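Local coordinates for putative S41 protease (Bacteroides fragilis NCTC 9343, PDB 3K50), which probably hydrolyses peptide bonds as a serine protease of family S41, carrying a PDZ-like domain alongside its peptidase domain, at residues A[108-112]-A[379-383]; A[255-261]-A[273-279]. The contacts are given in a common frame with arbitrary orientation. Numbering follows the deposited sequence.

Contact 1: A[108-112]-A[379-383]; sequences LQRGH and YLPFG
A buried arginine can be held by aromatic faces as well as by charge, as R110 of the PDZ-like domain illustrates. Q109 to H112 form a type II beta turn, closed by H112 N to Q109 O at 3.0 Å, with R110 at phi/psi -54/130 and G111 at 103/-18. R110 extends with chi1 to chi3 all t. The CA atoms of R110 and P381, and of G111 and L380, lie 5.1 Å apart. Y379 (chi1 t) stacks on the guanidinium, centres 4.1 Å apart and planes at 16°, a cation-pi contact; Y379 O sits 3.6 Å from G111 CA, where a CB would clash. L380 turns its side chain away, and its O accepts a hydrogen bond from R110 NE (2.9 Å). P381 sets CD 3.4 Å from R110 O. F382 (chi1 m) covers the opposite guanidinium face, centres 4.4 Å apart and planes at 25°, with R110 CD 3.8 Å from its ring centroid (CH-pi). R110 thus ties its domain to the loop before helix 388-398. NH2 forms a salt bridge with E372, and NH1 hydrogen-bonds S95 O and Y233 OH. The buried charge is met by E372, hydrogen bonds and two ring faces, although R232 lies close to NH2.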
# COMPACT_ATOMS: atom_id res chain seq x y z
N LEU A 108 -14.83 16.40 1.69
CA LEU A 108 -15.10 14.97 1.59
C LEU A 108 -14.21 14.18 2.54
O LEU A 108 -13.08 14.57 2.85
CB LEU A 108 -14.95 14.48 0.15
CG LEU A 108 -15.88 14.99 -0.96
CD1 LEU A 108 -15.38 14.47 -2.28
CD2 LEU A 108 -17.31 14.55 -0.71
N GLN A 109 -14.74 13.05 2.98
CA GLN A 109 -14.07 12.18 3.92
C GLN A 109 -14.37 10.75 3.59
O GLN A 109 -15.40 10.44 3.01
CB GLN A 109 -14.62 12.39 5.34
CG GLN A 109 -14.43 13.74 5.93
CD GLN A 109 -14.82 13.74 7.38
OE1 GLN A 109 -14.17 13.08 8.21
NE2 GLN A 109 -15.86 14.46 7.69
N ARG A 110 -13.50 9.86 4.01
CA ARG A 110 -13.78 8.43 3.95
C ARG A 110 -15.11 8.13 4.66
O ARG A 110 -15.33 8.58 5.80
CB ARG A 110 -12.62 7.69 4.61
CG ARG A 110 -12.87 6.21 4.77
CD ARG A 110 -11.72 5.55 5.40
NE ARG A 110 -12.07 4.15 5.83
CZ ARG A 110 -11.81 3.07 5.12
NH1 ARG A 110 -11.22 3.18 3.95
NH2 ARG A 110 -12.14 1.88 5.55
N GLY A 111 -16.00 7.38 4.00
CA GLY A 111 -17.33 7.07 4.51
C GLY A 111 -18.41 7.91 3.83
O GLY A 111 -19.58 7.61 3.90
N HIS A 112 -18.02 9.00 3.19
CA HIS A 112 -18.96 9.74 2.38
C HIS A 112 -19.20 8.98 1.10
O HIS A 112 -18.31 8.28 0.58
CB HIS A 112 -18.44 11.11 2.00
CG HIS A 112 -18.62 12.14 3.07
ND1 HIS A 112 -17.67 13.09 3.33
CD2 HIS A 112 -19.64 12.36 3.93
CE1 HIS A 112 -18.10 13.86 4.31
NE2 HIS A 112 -19.29 13.44 4.69
N TYR A 379 -17.84 1.75 8.27
CA TYR A 379 -16.86 2.21 7.25
C TYR A 379 -16.67 3.71 7.54
O TYR A 379 -17.49 4.54 7.13
CB TYR A 379 -17.42 1.93 5.88
CG TYR A 379 -16.42 1.92 4.77
CD1 TYR A 379 -15.93 3.09 4.24
CD2 TYR A 379 -15.96 0.72 4.24
CE1 TYR A 379 -15.03 3.07 3.20
CE2 TYR A 379 -15.03 0.69 3.19
CZ TYR A 379 -14.57 1.86 2.69
OH TYR A 379 -13.69 1.85 1.62
N LEU A 380 -15.60 4.02 8.28
CA LEU A 380 -15.44 5.35 8.87
C LEU A 380 -14.05 5.89 8.68
O LEU A 380 -13.17 5.13 8.30
CB LEU A 380 -15.71 5.25 10.39
CG LEU A 380 -17.13 4.99 10.84
CD1 LEU A 380 -17.16 4.57 12.28
CD2 LEU A 380 -18.04 6.25 10.55
N PRO A 381 -13.86 7.22 8.91
CA PRO A 381 -12.53 7.76 8.80
C PRO A 381 -11.48 7.00 9.58
O PRO A 381 -11.75 6.50 10.66
CB PRO A 381 -12.66 9.17 9.40
CG PRO A 381 -14.13 9.55 8.97
CD PRO A 381 -14.87 8.29 9.16
N PHE A 382 -10.28 6.98 9.03
CA PHE A 382 -9.18 6.31 9.71
C PHE A 382 -8.88 6.91 11.09
O PHE A 382 -8.89 8.13 11.29
CB PHE A 382 -7.92 6.38 8.87
CG PHE A 382 -8.05 5.74 7.52
CD1 PHE A 382 -8.17 4.35 7.41
CD2 PHE A 382 -7.91 6.48 6.37
CE1 PHE A 382 -8.23 3.77 6.17
CE2 PHE A 382 -7.97 5.92 5.16
CZ PHE A 382 -8.10 4.54 5.05
N GLY A 383 -8.65 6.05 12.06
CA GLY A 383 -8.38 6.50 13.41
C GLY A 383 -9.64 6.72 14.26
O GLY A 383 -9.52 6.88 15.47

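Contact 2: A[255-261]-A[273-279]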
# COMPACT_ATOMS: atom_id res chain seq x y z
N MSE A 255 17.92 -4.66 19.15
CA MSE A 255 18.76 -3.82 18.36
C MSE A 255 19.98 -4.59 17.93
O MSE A 255 20.57 -5.32 18.73
CB MSE A 255 19.17 -2.57 19.13
CG MSE A 255 18.02 -1.60 19.47
SE MSE A 255 17.04 -1.01 17.83
CE MSE A 255 15.56 -2.17 17.86
N ASN A 256 20.32 -4.41 16.64
CA ASN A 256 21.51 -4.97 15.99
C ASN A 256 21.37 -6.42 15.56
O ASN A 256 22.25 -6.94 14.92
CB ASN A 256 22.80 -4.77 16.81
CG ASN A 256 23.11 -3.32 17.08
OD1 ASN A 256 23.46 -2.93 18.21
ND2 ASN A 256 23.09 -2.52 16.05
N GLN A 257 20.22 -7.03 15.84
CA GLN A 257 19.94 -8.38 15.38
C GLN A 257 19.55 -8.36 13.91
O GLN A 257 19.09 -7.34 13.40
CB GLN A 257 18.87 -9.02 16.29
CG GLN A 257 19.44 -9.15 17.75
CD GLN A 257 18.62 -9.96 18.72
OE1 GLN A 257 18.49 -9.61 19.91
NE2 GLN A 257 18.06 -11.02 18.25
N LEU A 258 19.70 -9.50 13.24
CA LEU A 258 19.35 -9.61 11.83
C LEU A 258 17.84 -9.44 11.56
O LEU A 258 17.02 -10.01 12.24
CB LEU A 258 19.82 -10.99 11.26
CG LEU A 258 21.35 -11.15 11.04
CD1 LEU A 258 21.67 -12.65 10.81
CD2 LEU A 258 21.92 -10.24 9.88
N LEU A 259 17.50 -8.63 10.57
CA LEU A 259 16.12 -8.36 10.24
C LEU A 259 15.75 -8.99 8.90
O LEU A 259 14.69 -9.57 8.75
CB LEU A 259 15.88 -6.86 10.16
CG LEU A 259 14.45 -6.48 9.72
CD1 LEU A 259 13.45 -6.79 10.82
CD2 LEU A 259 14.44 -5.00 9.28
N ALA A 260 16.57 -8.76 7.89
CA ALA A 260 16.31 -9.26 6.54
C ALA A 260 17.58 -9.60 5.80
O ALA A 260 18.63 -8.93 5.97
CB ALA A 260 15.47 -8.27 5.72
N LEU A 261 17.47 -10.63 4.97
CA LEU A 261 18.59 -11.18 4.21
C LEU A 261 18.19 -11.04 2.77
O LEU A 261 17.33 -11.76 2.30
CB LEU A 261 18.84 -12.64 4.59
CG LEU A 261 19.06 -13.07 6.06
CD1 LEU A 261 19.30 -14.55 6.07
CD2 LEU A 261 20.22 -12.30 6.73
N GLN A 273 22.69 -8.25 0.79
CA GLN A 273 22.71 -7.38 1.95
C GLN A 273 22.04 -8.00 3.13
O GLN A 273 20.99 -8.62 2.96
CB GLN A 273 21.90 -6.11 1.74
CG GLN A 273 22.52 -4.98 1.18
CD GLN A 273 21.63 -3.74 1.29
OE1 GLN A 273 20.68 -3.58 0.52
NE2 GLN A 273 21.97 -2.83 2.21
N ASP A 274 22.61 -7.75 4.33
CA ASP A 274 22.07 -8.21 5.62
C ASP A 274 21.58 -6.95 6.33
O ASP A 274 22.39 -6.14 6.82
CB ASP A 274 23.15 -8.90 6.50
CG ASP A 274 23.55 -10.27 5.99
OD1 ASP A 274 22.77 -10.76 5.21
OD2 ASP A 274 24.56 -10.92 6.39
N LEU A 275 20.28 -6.77 6.39
CA LEU A 275 19.70 -5.63 7.12
C LEU A 275 19.47 -6.06 8.57
O LEU A 275 18.97 -7.15 8.86
CB LEU A 275 18.41 -5.19 6.48
CG LEU A 275 18.47 -4.80 4.98
CD1 LEU A 275 17.17 -4.37 4.49
CD2 LEU A 275 19.57 -3.70 4.69
N THR A 276 19.84 -5.17 9.48
CA THR A 276 19.58 -5.37 10.88
C THR A 276 18.57 -4.38 11.45
O THR A 276 18.18 -3.40 10.79
CB THR A 276 20.88 -5.15 11.70
OG1 THR A 276 21.26 -3.75 11.64
CG2 THR A 276 21.98 -6.06 11.19
N PHE A 277 18.14 -4.65 12.68
CA PHE A 277 17.42 -3.67 13.46
C PHE A 277 18.56 -2.68 13.77
O PHE A 277 19.42 -2.97 14.59
CB PHE A 277 16.81 -4.26 14.73
CG PHE A 277 15.65 -5.21 14.50
CD1 PHE A 277 14.38 -4.75 14.27
CD2 PHE A 277 15.82 -6.56 14.66
CE1 PHE A 277 13.31 -5.62 14.11
CE2 PHE A 277 14.78 -7.42 14.52
CZ PHE A 277 13.52 -6.97 14.23
N ASN A 278 18.58 -1.53 13.10
CA ASN A 278 19.74 -0.62 13.19
C ASN A 278 19.44 0.67 13.92
O ASN A 278 18.85 1.59 13.34
CB ASN A 278 20.24 -0.35 11.77
CG ASN A 278 21.52 0.44 11.71
OD1 ASN A 278 22.06 0.96 12.72
ND2 ASN A 278 22.03 0.56 10.49
N PRO A 279 19.89 0.78 15.17
CA PRO A 279 19.53 1.93 15.97
C PRO A 279 20.09 3.27 15.48
O PRO A 279 19.53 4.32 15.81
CB PRO A 279 20.02 1.57 17.38
CG PRO A 279 21.18 0.65 17.15
CD PRO A 279 20.77 -0.15 15.91
O HOH W 1 23.00 -2.81 13.45
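A classic beta bulge lets the hairpin of strands 258-263 and 273-276 absorb one extra residue without losing its hydrogen bonds. Segments 258-261 and 273-276 run antiparallel at 150°, their axes approaching to 4.4 Å. L259 and A260 both face L275, so L275 O accepts twice, from L259 N at 2.7 Å and from A260 N at 3.0 Å. The pair is completed in the other direction by L275 N to A260 O (2.8 Å), an oxygen that D274 CA also approaches at 3.5 Å in a CA-H...O contact. The register slips by one here: L258 pairs with T276, whereas A260 pairs with L275 and L261 with D274. Beyond the strands the pairing persists, with F277 N donating to Q257 O (2.9 Å) and N256 N to F277 O (2.7 Å). A water joins the side chains, accepting from N256 ND2 at 2.6 Å and lying 2.7 Å from T276 OG1. Other polar groups look outward: L258 O hydrogen-bonds the hydroxyl of Y315, and T276 O the amide of Q243. D274 OD1 makes a salt bridge with R263, farther along the partner strand. L259 and A260 touch M307, so the bulge packs on helix 304-312 within the peptidase region. Selenomethionine M255 adds apolar contact, SE to P279 CB at 4.0 Å. L259 CD1 approaches F277 CZ to 3.4 Å, lying over the ring face 3.8 Å from its centroid.

Along the chain, contact 2 is nested inside the long loop closed by contact 1: residues 255-279 fall within the 266 residues that separate 108-112 from 379-383. In space the two stand on opposite sides of the chain's centre, centres about 37 Å apart and nearest atoms about 25 Å, without touching. They share no sheet. Contact 1 is a long-range junction, bringing the turn before strand 113-117 of the PDZ-like domain's antiparallel sheet onto a late loop following strand 368-369, an edge strand of the mixed sheet. Contact 2 is local, a hairpin whose strand 258-263 also pairs with strand 342-352. One thus joins domains, while the other builds the peptidase region itself.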